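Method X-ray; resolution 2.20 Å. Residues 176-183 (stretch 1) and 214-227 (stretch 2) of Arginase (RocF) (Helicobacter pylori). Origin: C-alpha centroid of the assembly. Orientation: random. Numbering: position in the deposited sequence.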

ATOM      1  N   PRO A 176      -2.691   6.857  15.245  1.00 29.97           N
ATOM      2  CA  PRO A 176      -1.560   7.421  14.495  1.00 30.61           C
ATOM      3  C   PRO A 176      -0.199   6.842  14.893  1.00 31.90           C
ATOM      4  O   PRO A 176       0.740   6.815  14.088  1.00 30.86           O
ATOM      5  CB  PRO A 176      -1.660   8.921  14.788  1.00 30.96           C
ATOM      6  CG  PRO A 176      -3.107   9.126  15.075  1.00 28.39           C
ATOM      7  CD  PRO A 176      -3.451   7.926  15.914  1.00 28.83           C
ATOM      8  N   LYS A 177      -0.107   6.387  16.139  1.00 29.04           N
ATOM      9  CA  LYS A 177       1.119   5.809  16.678  1.00 30.01           C
ATOM     10  C   LYS A 177       1.342   4.375  16.209  1.00 28.91           C
ATOM     11  O   LYS A 177       2.407   3.803  16.434  1.00 28.90           O
ATOM     12  CB  LYS A 177       1.078   5.847  18.204  1.00 44.44           C
ATOM     13  CG  LYS A 177       1.172   7.245  18.791  1.00 50.51           C
ATOM     14  CD  LYS A 177       0.650   7.263  20.216  1.00 55.36           C
ATOM     15  CE  LYS A 177       1.442   8.228  21.070  1.00 59.00           C
ATOM     16  NZ  LYS A 177       2.847   7.751  21.222  1.00 62.24           N
ATOM     17  N   CYS A 178       0.338   3.797  15.556  1.00 26.04           N
ATOM     18  CA  CYS A 178       0.441   2.434  15.052  1.00 24.33           C
ATOM     19  C   CYS A 178       0.664   2.393  13.534  1.00 24.38           C
ATOM     20  O   CYS A 178       0.544   1.345  12.891  1.00 24.32           O
ATOM     21  CB  CYS A 178      -0.804   1.647  15.457  1.00 29.27           C
ATOM     22  SG  CYS A 178      -0.920   1.465  17.267  1.00 33.86           S
ATOM     23  N   LEU A 179       0.979   3.556  12.973  1.00 27.19           N
ATOM     24  CA  LEU A 179       1.287   3.691  11.558  1.00 25.13           C
ATOM     25  C   LEU A 179       2.797   3.831  11.603  1.00 26.13           C
ATOM     26  O   LEU A 179       3.315   4.728  12.268  1.00 27.82           O
ATOM     27  CB  LEU A 179       0.650   4.963  10.977  1.00 18.69           C
ATOM     28  CG  LEU A 179       1.291   5.588   9.724  1.00 17.53           C
ATOM     29  CD1 LEU A 179       1.281   4.609   8.555  1.00 15.68           C
ATOM     30  CD2 LEU A 179       0.531   6.856   9.352  1.00 18.08           C
ATOM     31  N   VAL A 180       3.508   2.933  10.928  1.00 23.36           N
ATOM     32  CA  VAL A 180       4.961   2.988  10.940  1.00 22.42           C
ATOM     33  C   VAL A 180       5.529   3.228   9.547  1.00 21.64           C
ATOM     34  O   VAL A 180       5.384   2.398   8.644  1.00 22.33           O
ATOM     35  CB  VAL A 180       5.559   1.685  11.522  1.00 26.08           C
ATOM     36  CG1 VAL A 180       7.073   1.824  11.668  1.00 25.73           C
ATOM     37  CG2 VAL A 180       4.916   1.372  12.871  1.00 25.28           C
ATOM     38  N   TYR A 181       6.176   4.374   9.382  1.00 19.86           N
ATOM     39  CA  TYR A 181       6.769   4.752   8.105  1.00 20.55           C
ATOM     40  C   TYR A 181       8.190   4.220   7.958  1.00 20.14           C
ATOM     41  O   TYR A 181       8.982   4.282   8.894  1.00 21.48           O
ATOM     42  CB  TYR A 181       6.812   6.274   7.971  1.00 21.06           C
ATOM     43  CG  TYR A 181       5.511   6.938   7.586  1.00 21.62           C
ATOM     44  CD1 TYR A 181       4.836   6.575   6.414  1.00 18.53           C
ATOM     45  CD2 TYR A 181       5.005   8.002   8.340  1.00 20.07           C
ATOM     46  CE1 TYR A 181       3.696   7.264   5.996  1.00 19.54           C
ATOM     47  CE2 TYR A 181       3.874   8.695   7.937  1.00 20.74           C
ATOM     48  CZ  TYR A 181       3.223   8.328   6.760  1.00 23.33           C
ATOM     49  OH  TYR A 181       2.129   9.054   6.334  1.00 20.79           O
ATOM     50  N   PHE A 182       8.512   3.720   6.771  1.00 20.29           N
ATOM     51  CA  PHE A 182       9.847   3.200   6.489  1.00 21.22           C
ATOM     52  C   PHE A 182      10.385   3.841   5.216  1.00 20.38           C
ATOM     53  O   PHE A 182       9.763   3.734   4.159  1.00 20.02           O
ATOM     54  CB  PHE A 182       9.802   1.679   6.297  1.00 23.36           C
ATOM     55  CG  PHE A 182       9.398   0.916   7.532  1.00 23.55           C
ATOM     56  CD1 PHE A 182      10.353   0.527   8.470  1.00 22.37           C
ATOM     57  CD2 PHE A 182       8.061   0.586   7.756  1.00 21.70           C
ATOM     58  CE1 PHE A 182       9.984  -0.183   9.614  1.00 21.10           C
ATOM     59  CE2 PHE A 182       7.683  -0.123   8.897  1.00 22.79           C
ATOM     60  CZ  PHE A 182       8.648  -0.508   9.828  1.00 22.61           C
ATOM     61  N   GLY A 183      11.532   4.508   5.324  1.00 21.85           N
ATOM     62  CA  GLY A 183      12.157   5.133   4.168  1.00 19.69           C
ATOM     63  C   GLY A 183      11.591   6.454   3.669  1.00 20.62           C
ATOM     64  O   GLY A 183      12.013   6.951   2.620  1.00 21.45           O
ATOM     65  N   GLU A 214      17.369  -2.721  15.132  1.00 27.01           N
ATOM     66  CA  GLU A 214      16.765  -1.805  16.083  1.00 28.15           C
ATOM     67  C   GLU A 214      15.466  -1.258  15.506  1.00 25.84           C
ATOM     68  O   GLU A 214      14.474  -1.121  16.215  1.00 26.71           O
ATOM     69  CB  GLU A 214      17.719  -0.659  16.407  1.00 39.76           C
ATOM     70  CG  GLU A 214      17.234   0.207  17.550  1.00 46.67           C
ATOM     71  CD  GLU A 214      18.188   1.334  17.871  1.00 50.50           C
ATOM     72  OE1 GLU A 214      18.389   2.213  17.005  1.00 54.28           O
ATOM     73  OE2 GLU A 214      18.742   1.339  18.988  1.00 53.42           O
ATOM     74  N   VAL A 215      15.473  -0.952  14.214  1.00 20.95           N
ATOM     75  CA  VAL A 215      14.276  -0.440  13.555  1.00 21.03           C
ATOM     76  C   VAL A 215      13.127  -1.423  13.759  1.00 19.79           C
ATOM     77  O   VAL A 215      12.041  -1.034  14.163  1.00 18.72           O
ATOM     78  CB  VAL A 215      14.507  -0.228  12.031  1.00 26.57           C
ATOM     79  CG1 VAL A 215      13.181   0.054  11.339  1.00 27.60           C
ATOM     80  CG2 VAL A 215      15.469   0.934  11.803  1.00 25.36           C
ATOM     81  N   VAL A 216      13.370  -2.702  13.500  1.00 24.33           N
ATOM     82  CA  VAL A 216      12.324  -3.704  13.669  1.00 26.86           C
ATOM     83  C   VAL A 216      11.870  -3.828  15.125  1.00 28.59           C
ATOM     84  O   VAL A 216      10.675  -3.961  15.409  1.00 29.03           O
ATOM     85  CB  VAL A 216      12.794  -5.083  13.157  1.00 31.47           C
ATOM     86  CG1 VAL A 216      11.727  -6.140  13.424  1.00 33.53           C
ATOM     87  CG2 VAL A 216      13.087  -4.999  11.670  1.00 33.20           C
ATOM     88  N   GLN A 217      12.825  -3.777  16.049  1.00 29.92           N
ATOM     89  CA  GLN A 217      12.511  -3.895  17.468  1.00 29.81           C
ATOM     90  C   GLN A 217      11.630  -2.733  17.923  1.00 30.54           C
ATOM     91  O   GLN A 217      10.657  -2.924  18.662  1.00 30.08           O
ATOM     92  CB  GLN A 217      13.809  -3.940  18.279  1.00 39.15           C
ATOM     93  CG  GLN A 217      13.651  -4.437  19.706  1.00 39.93           C
ATOM     94  CD  GLN A 217      12.893  -5.745  19.780  1.00 42.76           C
ATOM     95  OE1 GLN A 217      13.119  -6.657  18.982  1.00 44.46           O
ATOM     96  NE2 GLN A 217      11.987  -5.847  20.746  1.00 46.10           N
ATOM     97  N   LYS A 218      11.972  -1.525  17.482  1.00 32.63           N
ATOM     98  CA  LYS A 218      11.187  -0.348  17.837  1.00 33.10           C
ATOM     99  C   LYS A 218       9.818  -0.421  17.160  1.00 33.11           C
ATOM    100  O   LYS A 218       8.845   0.156  17.651  1.00 33.25           O
ATOM    101  CB  LYS A 218      11.906   0.935  17.411  1.00 37.79           C
ATOM    102  CG  LYS A 218      13.170   1.261  18.200  1.00 39.83           C
ATOM    103  CD  LYS A 218      13.758   2.590  17.738  1.00 44.70           C
ATOM    104  CE  LYS A 218      15.120   2.874  18.367  1.00 49.32           C
ATOM    105  NZ  LYS A 218      15.765   4.112  17.815  1.00 50.61           N
ATOM    106  N   THR A 219       9.750  -1.128  16.030  1.00 30.01           N
ATOM    107  CA  THR A 219       8.484  -1.285  15.309  1.00 29.61           C
ATOM    108  C   THR A 219       7.555  -2.174  16.134  1.00 28.84           C
ATOM    109  O   THR A 219       6.355  -1.905  16.233  1.00 28.68           O
ATOM    110  CB  THR A 219       8.691  -1.921  13.913  1.00 26.19           C
ATOM    111  OG1 THR A 219       9.438  -1.020  13.085  1.00 24.24           O
ATOM    112  CG2 THR A 219       7.345  -2.205  13.249  1.00 25.71           C
ATOM    113  N   LYS A 220       8.120  -3.227  16.727  1.00 28.78           N
ATOM    114  CA  LYS A 220       7.361  -4.156  17.569  1.00 28.98           C
ATOM    115  C   LYS A 220       6.769  -3.410  18.752  1.00 29.75           C
ATOM    116  O   LYS A 220       5.617  -3.621  19.126  1.00 29.61           O
ATOM    117  CB  LYS A 220       8.265  -5.263  18.102  1.00 27.83           C
ATOM    118  CG  LYS A 220       8.768  -6.231  17.060  1.00 30.52           C
ATOM    119  CD  LYS A 220       9.745  -7.205  17.683  1.00 31.73           C
ATOM    120  CE  LYS A 220      10.151  -8.294  16.711  1.00 35.47           C
ATOM    121  NZ  LYS A 220      11.221  -9.160  17.293  1.00 38.15           N
ATOM    122  N   GLU A 221       7.577  -2.537  19.342  1.00 31.80           N
ATOM    123  CA  GLU A 221       7.153  -1.743  20.484  1.00 32.62           C
ATOM    124  C   GLU A 221       5.928  -0.917  20.127  1.00 32.00           C
ATOM    125  O   GLU A 221       4.936  -0.929  20.853  1.00 31.88           O
ATOM    126  CB  GLU A 221       8.303  -0.842  20.941  1.00 46.99           C
ATOM    127  CG  GLU A 221       9.512  -1.634  21.426  1.00 52.66           C
ATOM    128  CD  GLU A 221      10.724  -0.769  21.741  1.00 57.94           C
ATOM    129  OE1 GLU A 221      11.735  -1.329  22.223  1.00 60.35           O
ATOM    130  OE2 GLU A 221      10.676   0.460  21.507  1.00 59.80           O
ATOM    131  N   SER A 222       5.994  -0.220  18.997  1.00 33.02           N
ATOM    132  CA  SER A 222       4.884   0.613  18.536  1.00 32.38           C
ATOM    133  C   SER A 222       3.632  -0.195  18.207  1.00 32.51           C
ATOM    134  O   SER A 222       2.512   0.299  18.332  1.00 33.46           O
ATOM    135  CB  SER A 222       5.289   1.397  17.283  1.00 31.22           C
ATOM    136  OG  SER A 222       6.316   2.335  17.553  1.00 33.19           O
ATOM    137  N   LEU A 223       3.830  -1.442  17.794  1.00 29.37           N
ATOM    138  CA  LEU A 223       2.730  -2.308  17.389  1.00 28.62           C
ATOM    139  C   LEU A 223       2.348  -3.402  18.380  1.00 28.32           C
ATOM    140  O   LEU A 223       1.508  -4.248  18.079  1.00 28.31           O
ATOM    141  CB  LEU A 223       3.081  -2.947  16.041  1.00 26.32           C
ATOM    142  CG  LEU A 223       2.451  -2.336  14.787  1.00 27.64           C
ATOM    143  CD1 LEU A 223       2.513  -0.816  14.841  1.00 25.02           C
ATOM    144  CD2 LEU A 223       3.156  -2.882  13.559  1.00 27.06           C
ATOM    145  N   LYS A 224       2.955  -3.381  19.558  1.00 28.02           N
ATOM    146  CA  LYS A 224       2.692  -4.393  20.579  1.00 30.38           C
ATOM    147  C   LYS A 224       1.216  -4.602  20.932  1.00 30.14           C
ATOM    148  O   LYS A 224       0.816  -5.708  21.299  1.00 30.44           O
ATOM    149  CB  LYS A 224       3.471  -4.052  21.852  1.00 51.76           C
ATOM    150  CG  LYS A 224       3.161  -2.673  22.411  1.00 56.40           C
ATOM    151  CD  LYS A 224       3.964  -2.388  23.666  1.00 62.00           C
ATOM    152  CE  LYS A 224       3.620  -1.021  24.238  1.00 63.92           C
ATOM    153  NZ  LYS A 224       4.328  -0.761  25.522  1.00 64.37           N
ATOM    154  N   ALA A 225       0.403  -3.559  20.807  1.00 35.21           N
ATOM    155  CA  ALA A 225      -1.007  -3.672  21.162  1.00 35.60           C
ATOM    156  C   ALA A 225      -1.998  -3.953  20.029  1.00 35.56           C
ATOM    157  O   ALA A 225      -3.159  -4.272  20.297  1.00 36.49           O
ATOM    158  CB  ALA A 225      -1.439  -2.418  21.919  1.00 38.38           C
ATOM    159  N   VAL A 226      -1.567  -3.845  18.773  1.00 33.86           N
ATOM    160  CA  VAL A 226      -2.488  -4.077  17.653  1.00 30.62           C
ATOM    161  C   VAL A 226      -2.836  -5.548  17.487  1.00 29.13           C
ATOM    162  O   VAL A 226      -2.038  -6.419  17.821  1.00 27.88           O
ATOM    163  CB  VAL A 226      -1.917  -3.542  16.307  1.00 23.06           C
ATOM    164  CG1 VAL A 226      -1.477  -2.087  16.470  1.00 19.75           C
ATOM    165  CG2 VAL A 226      -0.765  -4.421  15.833  1.00 19.18           C
ATOM    166  N   ASP A 227      -4.029  -5.813  16.959  1.00 29.49           N
ATOM    167  CA  ASP A 227      -4.498  -7.180  16.750  1.00 30.05           C
ATOM    168  C   ASP A 227      -4.114  -7.724  15.385  1.00 29.16           C
ATOM    169  O   ASP A 227      -3.852  -8.916  15.241  1.00 29.00           O
ATOM    170  CB  ASP A 227      -6.022  -7.250  16.891  1.00 35.59           C
ATOM    171  CG  ASP A 227      -6.501  -6.807  18.254  1.00 38.62           C
ATOM    172  OD1 ASP A 227      -6.059  -7.412  19.256  1.00 42.34           O
ATOM    173  OD2 ASP A 227      -7.317  -5.858  18.317  1.00 36.75           O
TER
HETATM  174  O   HOH W   1       4.555   4.305  18.064  1.00 32.49           O

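No direct hydrogen bond joins the two stretches; the polar link between them is a single water. Water 1 lies 2.7 Å from Lys 177 O, to which it donates, and its oxygen is 2.7 Å from Ser 222 OG. The serine side chain, its CA-to-CB bond pointing toward the other stretch and chi1 in m, places its hydroxyl on the water, while Ser 222 CB comes within 3.8 Å of Lys 177 O.

The rest is packing. Strand 179-182 runs nearly antiparallel to helix 214-223, at 161° with a closest axis approach of 9.3 Å, and 337 Å² is buried, both sides summed. Cys 178 CA is 5.8 Å from Leu 223 CA, Val 180 CA is 7.1 Å from Thr 219 CA, and Phe 182 CA is 9.1 Å from Val 215 CA, so the backbones diverge toward Phe 182, where a long side chain spans the wider gap. Its CA-to-CB bond points sideways, but chi1 in m brings the ring end nearer: CE1 is 3.6 Å from Val 215 CG1 and CZ 3.4 Å from Thr 219 OG1, both partners lying at the ring edge, near its plane.

Thr 219 can occupy this buried site because its hydroxyl is satisfied within the helix, OG1 donating to Val 215 O at 2.8 Å. Val 180, pointing toward the helix, places CG1 4.0 Å from Thr 219 OG1 and CG2 3.8 Å from Leu 223 CD1. By strand alternation, its neighbour Leu 179 points away and makes no contact with the helix.

At the narrow end, Leu 223 CD1 also reaches Cys 178 O at 3.5 Å, and its chi1 of -101° lies between wells. A type I turn from Leu 223 to Val 226, with Val 226 N donating to Leu 223 O at 3.2 Å, brings Val 226 back to the contact; its CG1 packs 3.7 Å from Cys 178 SG, a compact apolar pairing between buried residues.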